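Local coordinates for protein thiamin pyrophosphokinase (Saccharomyces cerevisiae, PDB 1IG0) that makes thiamine diphosphate from thiamine and ATP, releasing AMP, and is the only enzyme in yeast able to do so, at residues Cys251-Ile256 with Arg283-Asn288; Thr204-Leu209 with Asp225-Ile230. All blocks are in the same frame, centred on the assembly; numbering follows the deposited sequence.

In the fold
Following the chain from the N terminus, contact 2 comes first: helix 196-212 leads into strand 216-221, and strand 225-230 turns back beside it, so that 204-209 and 225-230 close a loop of 15 residues. Contact 1 opens only after contact 2 has closed, so the two lie in series, their centres about 14 Å apart. The 26 residues between its segments supply strands 260-266 and 275-277 to the second sheet, and the chain rejoins the large mixed sheet at 288-289. Strand 304-310 lies between 225-230 and 248-254, joining both contacts in one sheet. Y207 OH also makes a weak hydrogen bond to I256 O, and both contacts touch the second subunit.

Contact 1. Residues Cys251-Ile256 with Arg283-Asn288. With VIB (3-(4-amino-2-methyl-pyrimidin-5-ylmethyl)-5-(2-hydroxy-ethyl)-4-methyl-thiazol-3-ium), chain C.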
loop_
_atom_site.group_PDB
_atom_site.type_symbol
_atom_site.label_atom_id
_atom_site.label_comp_id
_atom_site.label_asym_id
_atom_site.label_seq_id
_atom_site.Cartn_x
_atom_site.Cartn_y
_atom_site.Cartn_z
ATOM N N CYS B 251 14.403 -3.313 4.239
ATOM C CA CYS B 251 13.263 -4.110 4.671
ATOM C C CYS B 251 12.489 -3.337 5.721
ATOM O O CYS B 251 12.992 -2.359 6.277
ATOM C CB CYS B 251 13.724 -5.449 5.255
ATOM S SG CYS B 251 14.665 -5.344 6.799
ATOM N N GLY B 252 11.267 -3.776 5.994
ATOM C CA GLY B 252 10.455 -3.097 6.982
ATOM C C GLY B 252 9.550 -4.035 7.750
ATOM O O GLY B 252 9.041 -5.013 7.201
ATOM N N LEU B 253 9.367 -3.745 9.033
ATOM C CA LEU B 253 8.500 -4.541 9.893
ATOM C C LEU B 253 7.195 -3.758 9.958
ATOM O O LEU B 253 7.126 -2.707 10.594
ATOM C CB LEU B 253 9.123 -4.693 11.284
ATOM C CG LEU B 253 10.304 -5.671 11.391
ATOM C CD1 LEU B 253 11.439 -5.249 10.466
ATOM C CD2 LEU B 253 10.784 -5.726 12.832
ATOM N N LEU B 254 6.161 -4.281 9.309
ATOM C CA LEU B 254 4.884 -3.586 9.218
ATOM C C LEU B 254 3.706 -4.201 9.965
ATOM O O LEU B 254 3.173 -5.232 9.553
ATOM C CB LEU B 254 4.523 -3.448 7.740
ATOM C CG LEU B 254 5.739 -3.182 6.842
ATOM C CD1 LEU B 254 5.346 -3.307 5.377
ATOM C CD2 LEU B 254 6.309 -1.798 7.138
ATOM N N PRO B 255 3.277 -3.565 11.069
ATOM C CA PRO B 255 2.149 -4.057 11.864
ATOM C C PRO B 255 0.839 -3.546 11.266
ATOM O O PRO B 255 0.072 -2.842 11.924
ATOM C CB PRO B 255 2.431 -3.472 13.240
ATOM C CG PRO B 255 2.981 -2.123 12.895
ATOM C CD PRO B 255 3.952 -2.451 11.764
ATOM N N ILE B 256 0.600 -3.902 10.011
ATOM C CA ILE B 256 -0.600 -3.477 9.304
ATOM C C ILE B 256 -1.831 -4.181 9.864
ATOM O O ILE B 256 -1.863 -5.404 9.965
ATOM C CB ILE B 256 -0.483 -3.793 7.796
ATOM C CG1 ILE B 256 0.867 -3.303 7.267
ATOM C CG2 ILE B 256 -1.622 -3.127 7.028
ATOM C CD1 ILE B 256 1.140 -3.693 5.821
ATOM N N ARG B 283 5.103 4.325 15.261
ATOM C CA ARG B 283 6.276 3.538 15.619
ATOM C C ARG B 283 6.369 2.311 14.726
ATOM O O ARG B 283 5.915 1.224 15.085
ATOM C CB ARG B 283 6.212 3.116 17.089
ATOM C CG ARG B 283 6.511 4.245 18.069
ATOM C CD ARG B 283 6.288 3.801 19.508
ATOM N NE ARG B 283 7.032 2.585 19.830
ATOM C CZ ARG B 283 8.311 2.556 20.192
ATOM N NH1 ARG B 283 9.002 3.684 20.292
ATOM N NH2 ARG B 283 8.903 1.396 20.440
ATOM N N VAL B 284 6.965 2.501 13.554
ATOM C CA VAL B 284 7.133 1.433 12.576
ATOM C C VAL B 284 8.558 1.443 12.041
ATOM O O VAL B 284 9.062 2.484 11.616
ATOM C CB VAL B 284 6.163 1.613 11.386
ATOM C CG1 VAL B 284 6.428 0.556 10.327
ATOM C CG2 VAL B 284 4.726 1.525 11.870
ATOM N N SER B 285 9.203 0.282 12.063
ATOM C CA SER B 285 10.567 0.168 11.573
ATOM C C SER B 285 10.583 0.145 10.049
ATOM O O SER B 285 10.362 -0.894 9.429
ATOM C CB SER B 285 11.223 -1.103 12.116
ATOM O OG SER B 285 12.573 -1.195 11.688
ATOM N N SER B 286 10.829 1.304 9.447
ATOM C CA SER B 286 10.883 1.408 7.996
ATOM C C SER B 286 12.308 1.748 7.600
ATOM O O SER B 286 13.058 2.308 8.396
ATOM C CB SER B 286 9.922 2.490 7.492
ATOM O OG SER B 286 10.249 3.765 8.014
ATOM N N SER B 287 12.679 1.410 6.373
ATOM C CA SER B 287 14.028 1.671 5.888
ATOM C C SER B 287 15.091 0.974 6.731
ATOM O O SER B 287 16.185 1.504 6.935
ATOM C CB SER B 287 14.308 3.176 5.855
ATOM O OG SER B 287 13.544 3.813 4.847
ATOM N N ASN B 288 14.765 -0.209 7.238
ATOM C CA ASN B 288 15.729 -0.968 8.021
ATOM C C ASN B 288 16.457 -1.805 6.973
ATOM O O ASN B 288 16.185 -1.675 5.778
ATOM C CB ASN B 288 15.022 -1.884 9.022
ATOM C CG ASN B 288 15.862 -2.158 10.263
ATOM O OD1 ASN B 288 17.082 -2.313 10.186
ATOM N ND2 ASN B 288 15.203 -2.233 11.413
HETATM C CM2 VIB C . 13.783 0.751 14.784
HETATM N N4A VIB C . 16.426 4.401 12.726
HETATM C CM4 VIB C . 17.161 4.727 7.689
HETATM O O1 VIB C . 13.313 6.980 6.121
HETATM C C7 VIB C . 14.671 6.977 5.670
HETATM C C6 VIB C . 15.617 7.262 6.865
HETATM C C2 VIB C . 14.373 5.188 9.928
HETATM S S1 VIB C . 13.832 6.680 9.098
HETATM C C5 VIB C . 15.255 6.355 8.038
HETATM C C4 VIB C . 15.921 5.230 8.413
HETATM N N3 VIB C . 15.402 4.648 9.439
HETATM C C7A VIB C . 15.948 3.400 10.043
HETATM C C4A VIB C . 15.648 3.237 12.566
HETATM N N3A VIB C . 15.123 2.593 13.707
HETATM C C2A VIB C . 14.343 1.434 13.569
HETATM N N1A VIB C . 14.093 0.915 12.286
HETATM C C6A VIB C . 14.615 1.555 11.144
HETATM C C5A VIB C . 15.396 2.717 11.275
HETATM O O HOH W 1 7.938 -2.017 13.141
#
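C251 and N288 form an antiparallel hydrogen-bonded pair, their CA atoms 5.2 Å apart, at the edge of the large mixed sheet where it borders the thiamine pocket. C251 N donates to N288 O (2.9 Å), lying above that carbonyl plane, whereas N288 N reaches C251 O nearly along the C=O axis. Further on, L253 N donates to S285 O in the carbonyl plane, but the return link runs through a water that donates to L253 O and accepts from S285 N. G252 lies nearest S286 by CA position, its own CA 3.3 Å from S285 O, and the chain turns a corner at S287.

S285 and N288 turn their side chains to the same face of the sheet, beside the pyrimidine of the bound thiamine. With OG anti to the backbone N (chi1 -178°), S285 donates to N1A of the ligand at 2.7 Å. N288 ND2 in turn donates to S285 OG at 2.8 Å, only 15° out of its amide plane, and also to W270 O; N288 thus lines the pocket and probably helps to direct the S285 proton to the ring nitrogen. An alanine in place of N288 would probably leave W270 O without this donor and free the S285 hydroxyl to turn away from the ring nitrogen. S287 OG accepts only a weak bond from ligand O1, while S287 N is held by D197 OD2 of the second subunit. That subunit also binds the ligand through its Q122 O, consistent with a compound active site shared by the dimer.

Beyond the pocket, V284 fits its two methyls against the other segment: CG2 lies 4.1 Å from P255 CD, and CG1 meets both L254 CD2 and, at 3.3 Å, L253 O.

Contact 2. Residues Thr204-Leu209 with Asp225-Ile230; sequences TQLYTL and DLIFLI
L206 and L229 interlock where helix 196-212, the connecting helix of a beta-alpha-beta crossover between strands 184-189 and 216-221, lies against one face of the large mixed sheet. The short helix and strand segments run at 32° to one another with their axes 8.3 Å apart, close enough for single side chains to bridge the gap. The contact buries 207 Å² and is made by apolar packing.

Two bumps do the work, one from each side. From the helix, L206 points toward the strand, with CG anti to its own carbonyl carbon (chi1 -71°), and its two methyls divide, one over the backbone and one against a side chain. CD2 settles over the chain between F228 and L229, 4.1 Å from F228 CA, while CD1 rests against I227 CG2 at 4.2 Å. I305, L218 and Y220 of the adjoining strands also touch L206, which thus sits on several strands at once. F228 points away from the helix, and its ring lies on the far side of the strand, where it touches L27 and L30.

From the strand, L229 rises beside L206, the two CB atoms 4.3 Å apart. Its CG is anti to the backbone N, which carries CD1 into a shallow hollow of the helix surface bounded by the L206 carbonyl, Y207 CA and the Y207 ring. The L229 side chain meets that of Y207 at about a right angle, with CD1 4.1 Å from ring atom CD2. Its second torsion, 149°, departs from a staggered value, and the fit is tight: L229 CD1 lies 3.3 Å from L206 O.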
loop_
_atom_site.group_PDB
_atom_site.type_symbol
_atom_site.label_atom_id
_atom_site.label_comp_id
_atom_site.label_asym_id
_atom_site.label_seq_id
_atom_site.Cartn_x
_atom_site.Cartn_y
_atom_site.Cartn_z
ATOM N N THR B 204 -4.870 -8.146 3.777
ATOM C CA THR B 204 -5.740 -8.937 4.647
ATOM C C THR B 204 -5.568 -10.429 4.362
ATOM O O THR B 204 -5.636 -11.254 5.275
ATOM C CB THR B 204 -7.236 -8.578 4.467
ATOM O OG1 THR B 204 -7.687 -8.986 3.167
ATOM C CG2 THR B 204 -7.443 -7.085 4.630
ATOM N N GLN B 205 -5.350 -10.771 3.094
ATOM C CA GLN B 205 -5.172 -12.165 2.693
ATOM C C GLN B 205 -4.023 -12.829 3.447
ATOM O O GLN B 205 -4.108 -14.002 3.812
ATOM C CB GLN B 205 -4.914 -12.255 1.187
ATOM C CG GLN B 205 -6.125 -11.978 0.299
ATOM C CD GLN B 205 -7.180 -13.073 0.369
ATOM O OE1 GLN B 205 -6.877 -14.226 0.675
ATOM N NE2 GLN B 205 -8.425 -12.718 0.061
ATOM N N LEU B 206 -2.943 -12.087 3.670
ATOM C CA LEU B 206 -1.799 -12.631 4.394
ATOM C C LEU B 206 -2.229 -13.071 5.791
ATOM O O LEU B 206 -1.827 -14.132 6.273
ATOM C CB LEU B 206 -0.683 -11.584 4.497
ATOM C CG LEU B 206 0.057 -11.268 3.194
ATOM C CD1 LEU B 206 0.950 -10.054 3.380
ATOM C CD2 LEU B 206 0.875 -12.478 2.766
ATOM N N TYR B 207 -3.056 -12.250 6.433
ATOM C CA TYR B 207 -3.548 -12.553 7.773
ATOM C C TYR B 207 -4.623 -13.639 7.782
ATOM O O TYR B 207 -4.539 -14.595 8.554
ATOM C CB TYR B 207 -4.116 -11.297 8.441
ATOM C CG TYR B 207 -3.086 -10.264 8.853
ATOM C CD1 TYR B 207 -2.887 -9.111 8.098
ATOM C CD2 TYR B 207 -2.328 -10.431 10.016
ATOM C CE1 TYR B 207 -1.962 -8.140 8.491
ATOM C CE2 TYR B 207 -1.399 -9.468 10.417
ATOM C CZ TYR B 207 -1.223 -8.324 9.651
ATOM O OH TYR B 207 -0.319 -7.364 10.053
ATOM N N THR B 208 -5.632 -13.497 6.925
ATOM C CA THR B 208 -6.727 -14.466 6.877
ATOM C C THR B 208 -6.321 -15.873 6.444
ATOM O O THR B 208 -6.785 -16.857 7.023
ATOM C CB THR B 208 -7.878 -13.976 5.966
ATOM O OG1 THR B 208 -7.388 -13.762 4.637
ATOM C CG2 THR B 208 -8.463 -12.683 6.505
ATOM N N LEU B 209 -5.473 -15.980 5.427
ATOM C CA LEU B 209 -5.028 -17.294 4.972
ATOM C C LEU B 209 -4.223 -17.968 6.077
ATOM O O LEU B 209 -4.351 -19.167 6.311
ATOM C CB LEU B 209 -4.165 -17.171 3.714
ATOM C CG LEU B 209 -4.882 -16.767 2.422
ATOM C CD1 LEU B 209 -3.872 -16.645 1.291
ATOM C CD2 LEU B 209 -5.947 -17.803 2.077
ATOM N N ASP B 225 9.274 -4.960 -4.130
ATOM C CA ASP B 225 9.273 -5.748 -2.905
ATOM C C ASP B 225 8.748 -7.169 -2.975
ATOM O O ASP B 225 8.107 -7.594 -3.939
ATOM C CB ASP B 225 8.437 -5.039 -1.833
ATOM C CG ASP B 225 8.908 -3.634 -1.547
ATOM O OD1 ASP B 225 9.872 -3.481 -0.772
ATOM O OD2 ASP B 225 8.311 -2.683 -2.099
ATOM N N LEU B 226 9.048 -7.882 -1.899
ATOM C CA LEU B 226 8.567 -9.226 -1.651
ATOM C C LEU B 226 7.821 -8.907 -0.361
ATOM O O LEU B 226 8.401 -8.352 0.575
ATOM C CB LEU B 226 9.712 -10.202 -1.372
ATOM C CG LEU B 226 10.464 -10.778 -2.572
ATOM C CD1 LEU B 226 11.553 -11.722 -2.080
ATOM C CD2 LEU B 226 9.493 -11.519 -3.477
ATOM N N ILE B 227 6.533 -9.212 -0.319
ATOM C CA ILE B 227 5.739 -8.912 0.861
ATOM C C ILE B 227 5.123 -10.200 1.364
ATOM O O ILE B 227 4.437 -10.899 0.619
ATOM C CB ILE B 227 4.631 -7.896 0.519
ATOM C CG1 ILE B 227 5.254 -6.663 -0.145
ATOM C CG2 ILE B 227 3.876 -7.493 1.780
ATOM C CD1 ILE B 227 4.241 -5.696 -0.736
ATOM N N PHE B 228 5.379 -10.515 2.628
ATOM C CA PHE B 228 4.863 -11.742 3.213
ATOM C C PHE B 228 4.661 -11.623 4.717
ATOM O O PHE B 228 5.047 -10.627 5.328
ATOM C CB PHE B 228 5.817 -12.893 2.893
ATOM C CG PHE B 228 7.231 -12.640 3.323
ATOM C CD1 PHE B 228 7.716 -13.172 4.513
ATOM C CD2 PHE B 228 8.078 -11.857 2.544
ATOM C CE1 PHE B 228 9.026 -12.926 4.922
ATOM C CE2 PHE B 228 9.388 -11.604 2.946
ATOM C CZ PHE B 228 9.863 -12.141 4.136
ATOM N N LEU B 229 4.061 -12.647 5.312
ATOM C CA LEU B 229 3.794 -12.626 6.742
ATOM C C LEU B 229 4.850 -13.341 7.570
ATOM O O LEU B 229 5.359 -14.394 7.184
ATOM C CB LEU B 229 2.416 -13.231 7.024
ATOM C CG LEU B 229 1.894 -13.133 8.462
ATOM C CD1 LEU B 229 0.377 -13.048 8.450
ATOM C CD2 LEU B 229 2.368 -14.328 9.270
ATOM N N ILE B 230 5.172 -12.738 8.710
ATOM C CA ILE B 230 6.140 -13.280 9.650
ATOM C C ILE B 230 5.372 -13.765 10.879
ATOM O O ILE B 230 4.723 -12.976 11.567
ATOM C CB ILE B 230 7.160 -12.196 10.078
ATOM C CG1 ILE B 230 8.110 -11.891 8.916
ATOM C CG2 ILE B 230 7.922 -12.644 11.317
ATOM C CD1 ILE B 230 8.934 -13.080 8.468
#